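Local coordinates for carbohydrate binding protein, putative, cbp2D (Cellvibrio japonicus, PDB 7B21) that probably transfers electrons through a covalently bound heme c, this chain being the X183 cytochrome c domain of a larger, putatively polysaccharide-binding protein, at residues A57-S63 with A79-E83; C22-G27 with A36-L40. One frame throughout, in Å; residues are numbered along the deposited sequence. Where two conformers were deposited one is given.

Contact 1: A57-S63 with A79-E83. With NA (sodium ion), chain C; HEC (heme c), chain B.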
ATOM      1  N   ALA A  57       8.919   3.723  -7.080  1.00  7.55           N
ATOM      2  CA  ALA A  57       9.057   2.710  -6.037  1.00  7.33           C
ATOM      3  C   ALA A  57       7.729   2.644  -5.288  1.00  6.81           C
ATOM      4  O   ALA A  57       7.038   3.654  -5.096  1.00  7.03           O
ATOM      5  CB  ALA A  57      10.167   3.057  -5.078  1.00  7.98           C
ATOM      6  N   LEU A  58       7.385   1.451  -4.796  1.00  6.48           N
ATOM      7  CA  LEU A  58       6.100   1.274  -4.109  1.00  6.33           C
ATOM      8  C   LEU A  58       5.930   2.301  -2.972  1.00  6.05           C
ATOM      9  O   LEU A  58       4.873   2.913  -2.847  1.00  6.27           O
ATOM     10  CB  LEU A  58       5.982  -0.180  -3.658  1.00  6.33           C
ATOM     11  CG  LEU A  58       4.755  -0.523  -2.815  1.00  6.40           C
ATOM     12  CD1 LEU A  58       3.460  -0.098  -3.477  1.00  6.97           C
ATOM     13  CD2 LEU A  58       4.720  -2.016  -2.572  1.00  7.20           C
ATOM     14  N   ARG A  59       6.950   2.489  -2.146  1.00  6.15           N
ATOM     15  CA  ARG A  59       6.783   3.424  -1.008  1.00  6.54           C
ATOM     16  C   ARG A  59       6.490   4.833  -1.532  1.00  5.94           C
ATOM     17  O   ARG A  59       5.718   5.561  -0.919  1.00  6.57           O
ATOM     18  CB  ARG A  59       7.980   3.464  -0.067  1.00  6.93           C
ATOM     19  CG  ARG A  59       9.319   3.831  -0.683  1.00  7.34           C
ATOM     20  CD  ARG A  59      10.403   3.986   0.356  1.00  7.52           C
ATOM     21  NE  ARG A  59      10.692   2.755   1.065  1.00  7.00           N
ATOM     22  CZ  ARG A  59      11.624   2.660   2.004  1.00  7.20           C
ATOM     23  NH1 ARG A  59      12.319   3.716   2.369  1.00  8.66           N
ATOM     24  NH2 ARG A  59      11.864   1.498   2.591  1.00  7.33           N
ATOM     25  N   ASP A  60       7.107   5.236  -2.650  1.00  6.56           N
ATOM     26  CA  ASP A  60       6.916   6.586  -3.175  1.00  7.29           C
ATOM     27  C   ASP A  60       5.544   6.697  -3.834  1.00  6.47           C
ATOM     28  O   ASP A  60       4.908   7.748  -3.708  1.00  7.18           O
ATOM     29  CB  ASP A  60       8.030   6.947  -4.140  1.00  7.65           C
ATOM     30  CG  ASP A  60       9.368   7.022  -3.439  1.00  8.93           C
ATOM     31  OD1 ASP A  60       9.433   7.368  -2.256  1.00 10.23           O
ATOM     32  OD2 ASP A  60      10.385   6.679  -4.099  1.00 12.18           O
ATOM     33  N   PHE A  61       5.070   5.642  -4.477  1.00  6.29           N
ATOM     34  CA  PHE A  61       3.680   5.614  -4.970  1.00  6.65           C
ATOM     35  C   PHE A  61       2.728   5.867  -3.812  1.00  5.99           C
ATOM     36  O   PHE A  61       1.800   6.642  -3.909  1.00  6.40           O
ATOM     37  CB  PHE A  61       3.428   4.258  -5.631  1.00  6.88           C
ATOM     38  CG  PHE A  61       1.981   4.074  -6.068  1.00  6.59           C
ATOM     39  CD1 PHE A  61       0.990   3.729  -5.156  1.00  6.68           C
ATOM     40  CD2 PHE A  61       1.625   4.211  -7.395  1.00  7.39           C
ATOM     41  CE1 PHE A  61      -0.320   3.568  -5.572  1.00  6.93           C
ATOM     42  CE2 PHE A  61       0.328   3.988  -7.815  1.00  7.94           C
ATOM     43  CZ  PHE A  61      -0.647   3.679  -6.885  1.00  7.33           C
ATOM     44  N   ILE A  62       2.958   5.165  -2.715  1.00  5.93           N
ATOM     45  CA  ILE A  62       2.075   5.311  -1.528  1.00  6.05           C
ATOM     46  C   ILE A  62       2.153   6.739  -1.019  1.00  6.17           C
ATOM     47  O   ILE A  62       1.122   7.391  -0.761  1.00  6.73           O
ATOM     48  CB  ILE A  62       2.407   4.278  -0.450  1.00  6.01           C
ATOM     49  CG1 ILE A  62       2.116   2.857  -0.950  1.00  6.63           C
ATOM     50  CG2 ILE A  62       1.679   4.592   0.847  1.00  6.68           C
ATOM     51  CD1 ILE A  62       2.685   1.771  -0.081  1.00  6.94           C
ATOM     52  N   SER A  63       3.357   7.257  -0.839  1.00  6.64           N
ATOM     53  CA  SER A  63       3.495   8.642  -0.335  0.50  6.55           C
ATOM     54  C   SER A  63       2.704   9.600  -1.231  1.00  6.64           C
ATOM     55  O   SER A  63       1.952  10.419  -0.711  1.00  7.71           O
ATOM     56  CB  SER A  63       4.934   9.065  -0.247  0.50  5.88           C
ATOM     57  OG  SER A  63       5.578   8.376   0.800  0.50  5.46           O
ATOM     58  N   ALA A  79       4.804   5.066   4.659  1.00  7.28           N
ATOM     59  CA  ALA A  79       4.856   4.518   3.307  1.00  7.36           C
ATOM     60  C   ALA A  79       5.889   3.389   3.223  1.00  6.95           C
ATOM     61  O   ALA A  79       5.632   2.370   2.569  1.00  7.54           O
ATOM     62  CB  ALA A  79       5.129   5.628   2.316  1.00  7.70           C
ATOM     63  N   ALA A  80       7.035   3.573   3.862  1.00  6.84           N
ATOM     64  CA  ALA A  80       8.047   2.519   3.894  1.00  7.12           C
ATOM     65  C   ALA A  80       7.521   1.251   4.575  1.00  6.86           C
ATOM     66  O   ALA A  80       7.758   0.147   4.120  1.00  7.25           O
ATOM     67  CB  ALA A  80       9.294   3.030   4.570  1.00  7.46           C
ATOM     68  N   ASP A  81       6.852   1.434   5.708  1.00  6.64           N
ATOM     69  CA  ASP A  81       6.328   0.293   6.463  1.00  7.07           C
ATOM     70  C   ASP A  81       5.271  -0.437   5.652  1.00  6.55           C
ATOM     71  O   ASP A  81       5.249  -1.681   5.603  1.00  6.93           O
ATOM     72  CB  ASP A  81       5.779   0.760   7.803  1.00  7.22           C
ATOM     73  CG  ASP A  81       6.805   1.207   8.822  1.00  7.87           C
ATOM     74  OD1 ASP A  81       8.020   0.963   8.613  1.00  8.22           O
ATOM     75  OD2 ASP A  81       6.379   1.741   9.839  1.00  9.85           O
ATOM     76  N   ILE A  82       4.322   0.300   5.060  1.00  6.70           N
ATOM     77  CA  ILE A  82       3.277  -0.393   4.314  1.00  6.19           C
ATOM     78  C   ILE A  82       3.887  -1.050   3.065  1.00  6.36           C
ATOM     79  O   ILE A  82       3.461  -2.154   2.736  1.00  6.70           O
ATOM     80  CB  ILE A  82       2.099   0.547   3.994  1.00  6.28           C
ATOM     81  CG1 ILE A  82       1.408   1.037   5.260  1.00  6.86           C
ATOM     82  CG2 ILE A  82       1.101  -0.203   3.115  1.00  7.15           C
ATOM     83  CD1 ILE A  82       0.274   1.999   5.033  1.00  8.09           C
ATOM     84  N   GLU A  83       4.835  -0.414   2.406  1.00  6.20           N
ATOM     85  CA  GLU A  83       5.551  -1.092   1.314  1.00  6.26           C
ATOM     86  C   GLU A  83       6.050  -2.452   1.776  1.00  6.07           C
ATOM     87  O   GLU A  83       5.863  -3.461   1.098  1.00  7.12           O
ATOM     88  CB  GLU A  83       6.688  -0.206   0.817  1.00  6.41           C
ATOM     89  CG  GLU A  83       7.616  -0.904  -0.158  1.00  6.93           C
ATOM     90  CD  GLU A  83       8.813  -0.027  -0.528  1.00  7.39           C
ATOM     91  OE1 GLU A  83       9.637   0.228   0.389  1.00  8.10           O
ATOM     92  OE2 GLU A  83       8.919   0.418  -1.678  1.00  7.51           O
TER
HETATM   93 NA    NA C 102       0.451   9.158   0.740  1.00  7.94          NA
HETATM   94 FE   HEC B 101      -4.842   2.519  -3.110  1.00  5.78          FE
HETATM   95  CHA HEC B 101      -4.040   1.877  -6.351  1.00  6.14           C
HETATM   96  CHB HEC B 101      -1.849   1.294  -2.112  1.00  5.60           C
HETATM   97  CHC HEC B 101      -5.575   3.415   0.082  1.00  5.98           C
HETATM   98  CHD HEC B 101      -7.964   3.426  -4.079  1.00  5.95           C
HETATM   99  NA  HEC B 101      -3.284   1.742  -4.035  1.00  6.27           N
HETATM  100  C1A HEC B 101      -3.150   1.457  -5.383  1.00  5.75           C
HETATM  101  C2A HEC B 101      -1.959   0.713  -5.631  1.00  6.01           C
HETATM  102  C3A HEC B 101      -1.322   0.586  -4.459  1.00  5.82           C
HETATM  103  C4A HEC B 101      -2.160   1.212  -3.452  1.00  5.75           C
HETATM  104  CMA HEC B 101       0.016  -0.023  -4.181  1.00  6.68           C
HETATM  105  CAA HEC B 101      -1.505   0.183  -6.973  1.00  6.69           C
HETATM  106  CBA HEC B 101      -2.075  -1.233  -7.222  1.00  7.79           C
HETATM  107  CGA HEC B 101      -1.604  -1.926  -8.444  1.00  7.54           C
HETATM  108  O1A HEC B 101      -0.764  -1.398  -9.184  1.00  8.74           O
HETATM  109  O2A HEC B 101      -2.070  -3.100  -8.642  1.00  8.32           O
HETATM  110  NB  HEC B 101      -3.879   2.405  -1.350  1.00  5.27           N
HETATM  111  C1B HEC B 101      -2.642   1.861  -1.133  1.00  5.64           C
HETATM  112  C2B HEC B 101      -2.279   1.986   0.243  1.00  5.52           C
HETATM  113  C3B HEC B 101      -3.296   2.641   0.876  1.00  5.62           C
HETATM  114  C4B HEC B 101      -4.332   2.848  -0.157  1.00  5.73           C
HETATM  115  CMB HEC B 101      -1.011   1.503   0.866  1.00  6.15           C
HETATM  116  CAB HEC B 101      -3.382   3.092   2.289  1.00  6.18           C
HETATM  117  CBB HEC B 101      -2.298   4.050   2.699  1.00  7.12           C
HETATM  118  NC  HEC B 101      -6.428   3.266  -2.181  1.00  5.93           N
HETATM  119  C1C HEC B 101      -6.580   3.531  -0.856  1.00  5.75           C
HETATM  120  C2C HEC B 101      -7.917   3.931  -0.548  1.00  6.07           C
HETATM  121  C3C HEC B 101      -8.629   3.850  -1.710  1.00  6.04           C
HETATM  122  C4C HEC B 101      -7.699   3.483  -2.735  1.00  5.79           C
HETATM  123  CMC HEC B 101      -8.413   4.241   0.839  1.00  7.16           C
HETATM  124  CAC HEC B 101     -10.097   4.031  -1.927  1.00  6.51           C
HETATM  125  CBC HEC B 101     -10.702   5.291  -1.469  1.00  8.15           C
HETATM  126  ND  HEC B 101      -5.777   2.703  -4.869  1.00  5.80           N
HETATM  127  C1D HEC B 101      -7.052   3.130  -5.078  1.00  5.75           C
HETATM  128  C2D HEC B 101      -7.315   3.262  -6.502  1.00  6.92           C
HETATM  129  C3D HEC B 101      -6.204   2.894  -7.148  1.00  6.66           C
HETATM  130  C4D HEC B 101      -5.244   2.483  -6.116  1.00  6.29           C
HETATM  131  CMD HEC B 101      -8.614   3.725  -7.094  1.00  8.09           C
HETATM  132  CAD HEC B 101      -5.900   3.006  -8.604  1.00  7.40           C
HETATM  133  CBD HEC B 101      -5.116   4.360  -8.848  1.00  7.83           C
HETATM  134  CGD HEC B 101      -4.902   4.688 -10.292  1.00  8.78           C
HETATM  135  O1D HEC B 101      -3.846   4.312 -10.865  1.00  8.88           O
HETATM  136  O2D HEC B 101      -5.812   5.341 -10.887  1.00 11.36           O
HETATM  137  O   HOH W   1      10.100  -0.969   2.714  1.00  9.09           O

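Contact 2: C22-G27 with A36-L40. With HEC (heme c), chain B.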
ATOM      1  N   CYS A  22     -10.519   0.118   0.688  1.00  6.35           N
ATOM      2  CA  CYS A  22     -10.585   0.006  -0.758  1.00  6.39           C
ATOM      3  C   CYS A  22      -9.910  -1.262  -1.261  1.00  6.68           C
ATOM      4  O   CYS A  22     -10.284  -1.733  -2.323  1.00  9.68           O
ATOM      5  CB  CYS A  22     -10.008   1.220  -1.427  1.00  6.84           C
ATOM      6  SG  CYS A  22     -11.019   2.675  -1.036  1.00  6.99           S
ATOM      7  N   HIS A  23      -8.898  -1.740  -0.560  1.00  6.17           N
ATOM      8  CA  HIS A  23      -8.036  -2.818  -1.078  1.00  6.33           C
ATOM      9  C   HIS A  23      -8.203  -4.118  -0.297  1.00  6.90           C
ATOM     10  O   HIS A  23      -7.469  -5.072  -0.581  1.00  7.63           O
ATOM     11  CB  HIS A  23      -6.575  -2.362  -1.061  1.00  6.47           C
ATOM     12  CG  HIS A  23      -6.290  -1.208  -1.960  1.00  6.12           C
ATOM     13  ND1 HIS A  23      -6.465  -1.257  -3.315  1.00  6.58           N
ATOM     14  CD2 HIS A  23      -5.742   0.010  -1.716  1.00  5.64           C
ATOM     15  CE1 HIS A  23      -6.062  -0.103  -3.823  1.00  6.16           C
ATOM     16  NE2 HIS A  23      -5.590   0.712  -2.880  1.00  6.06           N
ATOM     17  N   GLY A  24      -9.123  -4.166   0.661  1.00  6.70           N
ATOM     18  CA  GLY A  24      -9.309  -5.384   1.449  1.00  7.02           C
ATOM     19  C   GLY A  24      -8.118  -5.680   2.342  1.00  6.52           C
ATOM     20  O   GLY A  24      -7.302  -4.827   2.659  1.00  7.29           O
ATOM     21  N   VAL A  25      -8.101  -6.920   2.795  1.00  7.27           N
ATOM     22  CA  VAL A  25      -7.041  -7.355   3.746  1.00  8.56           C
ATOM     23  C   VAL A  25      -5.716  -7.598   3.040  1.00  7.88           C
ATOM     24  O   VAL A  25      -4.678  -7.558   3.688  1.00  9.23           O
ATOM     25  CB  VAL A  25      -7.503  -8.586   4.515  1.00 11.48           C
ATOM     26  CG1 VAL A  25      -8.782  -8.382   5.223  1.00 14.60           C
ATOM     27  CG2 VAL A  25      -7.571  -9.824   3.693  1.00 14.24           C
ATOM     28  N   ASP A  26      -5.774  -7.857   1.735  1.00  8.49           N
ATOM     29  CA  ASP A  26      -4.651  -8.491   1.014  1.00  9.04           C
ATOM     30  C   ASP A  26      -4.689  -8.115  -0.467  1.00  8.55           C
ATOM     31  O   ASP A  26      -4.054  -8.797  -1.252  1.00  9.93           O
ATOM     32  CB  ASP A  26      -4.704 -10.006   1.166  1.00 10.00           C
ATOM     33  CG  ASP A  26      -5.957 -10.601   0.550  1.00  9.96           C
ATOM     34  OD1 ASP A  26      -6.802  -9.829   0.063  1.00  9.14           O
ATOM     35  OD2 ASP A  26      -6.087 -11.852   0.570  1.00 12.17           O
ATOM     36  N   GLY A  27      -5.401  -7.050  -0.825  1.00  8.20           N
ATOM     37  CA  GLY A  27      -5.504  -6.646  -2.217  1.00  8.36           C
ATOM     38  C   GLY A  27      -6.397  -7.504  -3.063  1.00  8.45           C
ATOM     39  O   GLY A  27      -6.455  -7.265  -4.275  1.00  8.89           O
ATOM     40  N   ALA A  36     -12.235  -7.445  -2.868  1.00  8.97           N
ATOM     41  CA  ALA A  36     -11.823  -6.056  -2.634  1.00  9.71           C
ATOM     42  C   ALA A  36     -12.453  -5.124  -3.677  1.00  8.53           C
ATOM     43  O   ALA A  36     -12.539  -5.473  -4.852  1.00  9.53           O
ATOM     44  CB  ALA A  36     -10.313  -5.956  -2.668  1.00 11.30           C
ATOM     45  N   LEU A  37     -12.743  -3.913  -3.272  1.00  8.75           N
ATOM     46  CA  LEU A  37     -13.274  -2.912  -4.199  1.00  9.71           C
ATOM     47  C   LEU A  37     -12.263  -2.650  -5.311  1.00  8.56           C
ATOM     48  O   LEU A  37     -12.646  -2.563  -6.491  1.00 10.05           O
ATOM     49  CB  LEU A  37     -13.586  -1.672  -3.393  1.00 11.42           C
ATOM     50  CG  LEU A  37     -14.151  -0.519  -4.166  1.00 13.71           C
ATOM     51  CD1 LEU A  37     -15.434  -0.881  -4.895  1.00 16.14           C
ATOM     52  CD2 LEU A  37     -14.393   0.630  -3.216  1.00 15.85           C
ATOM     53  N   THR A  38     -11.008  -2.440  -4.935  1.00  8.28           N
ATOM     54  CA  THR A  38      -9.925  -2.138  -5.876  1.00  8.73           C
ATOM     55  C   THR A  38      -8.805  -3.122  -5.592  1.00  8.27           C
ATOM     56  O   THR A  38      -8.164  -3.075  -4.537  1.00  8.53           O
ATOM     57  CB  THR A  38      -9.426  -0.705  -5.709  1.00  9.98           C
ATOM     58  OG1 THR A  38     -10.518   0.190  -5.922  1.00 12.03           O
ATOM     59  CG2 THR A  38      -8.305  -0.386  -6.673  1.00 11.32           C
ATOM     60  N   PRO A  39      -8.512  -4.026  -6.521  1.00  9.80           N
ATOM     61  CA  PRO A  39      -7.416  -4.944  -6.322  1.00  9.83           C
ATOM     62  C   PRO A  39      -6.100  -4.189  -6.174  1.00  9.79           C
ATOM     63  O   PRO A  39      -5.923  -3.074  -6.664  1.00 11.80           O
ATOM     64  CB  PRO A  39      -7.409  -5.864  -7.532  1.00 13.97           C
ATOM     65  CG  PRO A  39      -8.561  -5.507  -8.336  1.00 21.83           C
ATOM     66  CD  PRO A  39      -9.276  -4.336  -7.735  1.00 13.39           C
ATOM     67  N   LEU A  40      -5.145  -4.864  -5.566  1.00  8.48           N
ATOM     68  CA  LEU A  40      -3.769  -4.345  -5.418  1.00  8.10           C
ATOM     69  C   LEU A  40      -2.828  -5.494  -5.723  1.00  7.90           C
ATOM     70  O   LEU A  40      -2.801  -6.475  -4.995  1.00  8.57           O
ATOM     71  CB  LEU A  40      -3.576  -3.794  -4.011  1.00  7.38           C
ATOM     72  CG  LEU A  40      -2.348  -2.932  -3.743  1.00  7.29           C
ATOM     73  CD1 LEU A  40      -2.449  -2.350  -2.340  1.00  7.78           C
ATOM     74  CD2 LEU A  40      -1.030  -3.691  -3.925  1.00  7.83           C
TER
HETATM   75 FE   HEC B 101      -4.842   2.519  -3.110  1.00  5.78          FE
HETATM   76  CHA HEC B 101      -4.040   1.877  -6.351  1.00  6.14           C
HETATM   77  CHB HEC B 101      -1.849   1.294  -2.112  1.00  5.60           C
HETATM   78  CHC HEC B 101      -5.575   3.415   0.082  1.00  5.98           C
HETATM   79  CHD HEC B 101      -7.964   3.426  -4.079  1.00  5.95           C
HETATM   80  NA  HEC B 101      -3.284   1.742  -4.035  1.00  6.27           N
HETATM   81  C1A HEC B 101      -3.150   1.457  -5.383  1.00  5.75           C
HETATM   82  C2A HEC B 101      -1.959   0.713  -5.631  1.00  6.01           C
HETATM   83  C3A HEC B 101      -1.322   0.586  -4.459  1.00  5.82           C
HETATM   84  C4A HEC B 101      -2.160   1.212  -3.452  1.00  5.75           C
HETATM   85  CMA HEC B 101       0.016  -0.023  -4.181  1.00  6.68           C
HETATM   86  CAA HEC B 101      -1.505   0.183  -6.973  1.00  6.69           C
HETATM   87  CBA HEC B 101      -2.075  -1.233  -7.222  1.00  7.79           C
HETATM   88  CGA HEC B 101      -1.604  -1.926  -8.444  1.00  7.54           C
HETATM   89  O1A HEC B 101      -0.764  -1.398  -9.184  1.00  8.74           O
HETATM   90  O2A HEC B 101      -2.070  -3.100  -8.642  1.00  8.32           O
HETATM   91  NB  HEC B 101      -3.879   2.405  -1.350  1.00  5.27           N
HETATM   92  C1B HEC B 101      -2.642   1.861  -1.133  1.00  5.64           C
HETATM   93  C2B HEC B 101      -2.279   1.986   0.243  1.00  5.52           C
HETATM   94  C3B HEC B 101      -3.296   2.641   0.876  1.00  5.62           C
HETATM   95  C4B HEC B 101      -4.332   2.848  -0.157  1.00  5.73           C
HETATM   96  CMB HEC B 101      -1.011   1.503   0.866  1.00  6.15           C
HETATM   97  CAB HEC B 101      -3.382   3.092   2.289  1.00  6.18           C
HETATM   98  CBB HEC B 101      -2.298   4.050   2.699  1.00  7.12           C
HETATM   99  NC  HEC B 101      -6.428   3.266  -2.181  1.00  5.93           N
HETATM  100  C1C HEC B 101      -6.580   3.531  -0.856  1.00  5.75           C
HETATM  101  C2C HEC B 101      -7.917   3.931  -0.548  1.00  6.07           C
HETATM  102  C3C HEC B 101      -8.629   3.850  -1.710  1.00  6.04           C
HETATM  103  C4C HEC B 101      -7.699   3.483  -2.735  1.00  5.79           C
HETATM  104  CMC HEC B 101      -8.413   4.241   0.839  1.00  7.16           C
HETATM  105  CAC HEC B 101     -10.097   4.031  -1.927  1.00  6.51           C
HETATM  106  CBC HEC B 101     -10.702   5.291  -1.469  1.00  8.15           C
HETATM  107  ND  HEC B 101      -5.777   2.703  -4.869  1.00  5.80           N
HETATM  108  C1D HEC B 101      -7.052   3.130  -5.078  1.00  5.75           C
HETATM  109  C2D HEC B 101      -7.315   3.262  -6.502  1.00  6.92           C
HETATM  110  C3D HEC B 101      -6.204   2.894  -7.148  1.00  6.66           C
HETATM  111  C4D HEC B 101      -5.244   2.483  -6.116  1.00  6.29           C
HETATM  112  CMD HEC B 101      -8.614   3.725  -7.094  1.00  8.09           C
HETATM  113  CAD HEC B 101      -5.900   3.006  -8.604  1.00  7.40           C
HETATM  114  CBD HEC B 101      -5.116   4.360  -8.848  1.00  7.83           C
HETATM  115  CGD HEC B 101      -4.902   4.688 -10.292  1.00  8.78           C
HETATM  116  O1D HEC B 101      -3.846   4.312 -10.865  1.00  8.88           O
HETATM  117  O2D HEC B 101      -5.812   5.341 -10.887  1.00 11.36           O
HETATM  118  O   HOH W   2      -3.261  -8.990  -3.879  1.00 15.22           O

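Contact 1: A57-S63 with A79-E83
One carboxylate, that of Glu83, binds both the backbone and the side chain of Arg59: its OE2 accepts a hydrogen bond from Arg59 N (2.9 Å), in the first turn of helix 58-65, while its OE1 forms a salt bridge with Arg59 NE (2.8 Å). The N-H of Arg59 has no acceptor within its helix this close to the start, so the glutamate supplies one. A water extends the pair, accepting from Arg59 NH2 (3.0 Å) and donating to Glu83 OE1 (2.7 Å) and Ala80 O (3.0 Å); Ala80 CB lies over one face of the guanidinium. Small Ala79 lets the backbones come close, its CA 4.9 Å from that of Arg59. Deeper in, Ile62 CG2 packs on Ala79 CB (3.9 Å) and Ile62 CD1 on Ile82 CG2 (4.1 Å), and both isoleucines reach the heme methyl CMB. Ile62 O and Ser63 O each bind the sodium ion at 2.4 Å, with the carbonyls of Met66, Glu71 and Cys74 completing the site. The two helical segments cross at 126° with their axes 8.2 Å apart; Ile82 also meets Leu13 and Trp14 of helix 7-16, in keeping with the N- and C-terminal helix pairing of cytochromes c.

Contact 2: C22-G27 with A36-L40
Residues 36-40 form an irregular loop along the end of the heme-binding helix 19-23 and the turn that follows it. Ala36 comes first, its CB resting 3.6 Å from His23 O and 4.0 Å from Gly24 N; Gly24, with positive phi, ends the helix, and a CB on it would crowd that of Ala36. Leu37 directs its CA-to-CB bond toward the helix end, its CA 5.3 Å from Cys22 CA. Thr38 N donates to Cys22 O (2.8 Å), and Thr38 O accepts from His23 ND1 (2.8 Å) as well as receiving a CA-H...O contact from His23 CA (3.5 Å); Thr38 CG2 lies 3.6 Å from His23 CE1 and 3.8 Å from heme C2D. Pro39 CB, though its CA-to-CB bond leads away overall, touches Gly27 O (3.7 Å), to which Pro39 CA makes a second CA-H...O contact (3.2 Å). Gly27 O also accepts from Leu40 N (3.0 Å), and a water bridges Asp26 O and Leu40 O, donating to each at 2.8 Å. Leu40 then lays CD1 over the imidazole face of His23 in a CH-pi contact, 4.1 Å from the ring centroid, while the same atom lies 3.7 Å from heme CHB.

Cys22 SG is joined to heme CAC by a thioether, and His23 NE2 binds heme FE at 2.0 Å, as expected of the CXXCH motif; Met66 SD is the other axial ligand. Because ND1 donates to a backbone carbonyl, the imidazole is held in orientation and its donor character toward iron probably strengthened, as in c-type cytochromes generally.

Both segments of contact 2 precede those of contact 1 in the sequence, within a single cytochrome c domain. Their centres lie 16 Å apart with the middle of the chain between them, and their nearest atoms stay about 6 Å apart; the heme, touched by both, connects them. Contact 2 joins the end of helix 19-23 to the loop after it. Contact 1 pairs helix 58-65 with helix 76-86, next to the sodium site that shares Met66 with the iron. Trp14 of helix 7-16 touches both contacts. Both thus contribute to the heme pocket, contact 2 on the histidine side and contact 1 along the CMA/CMB edge; the electron-transfer role is probable from the family.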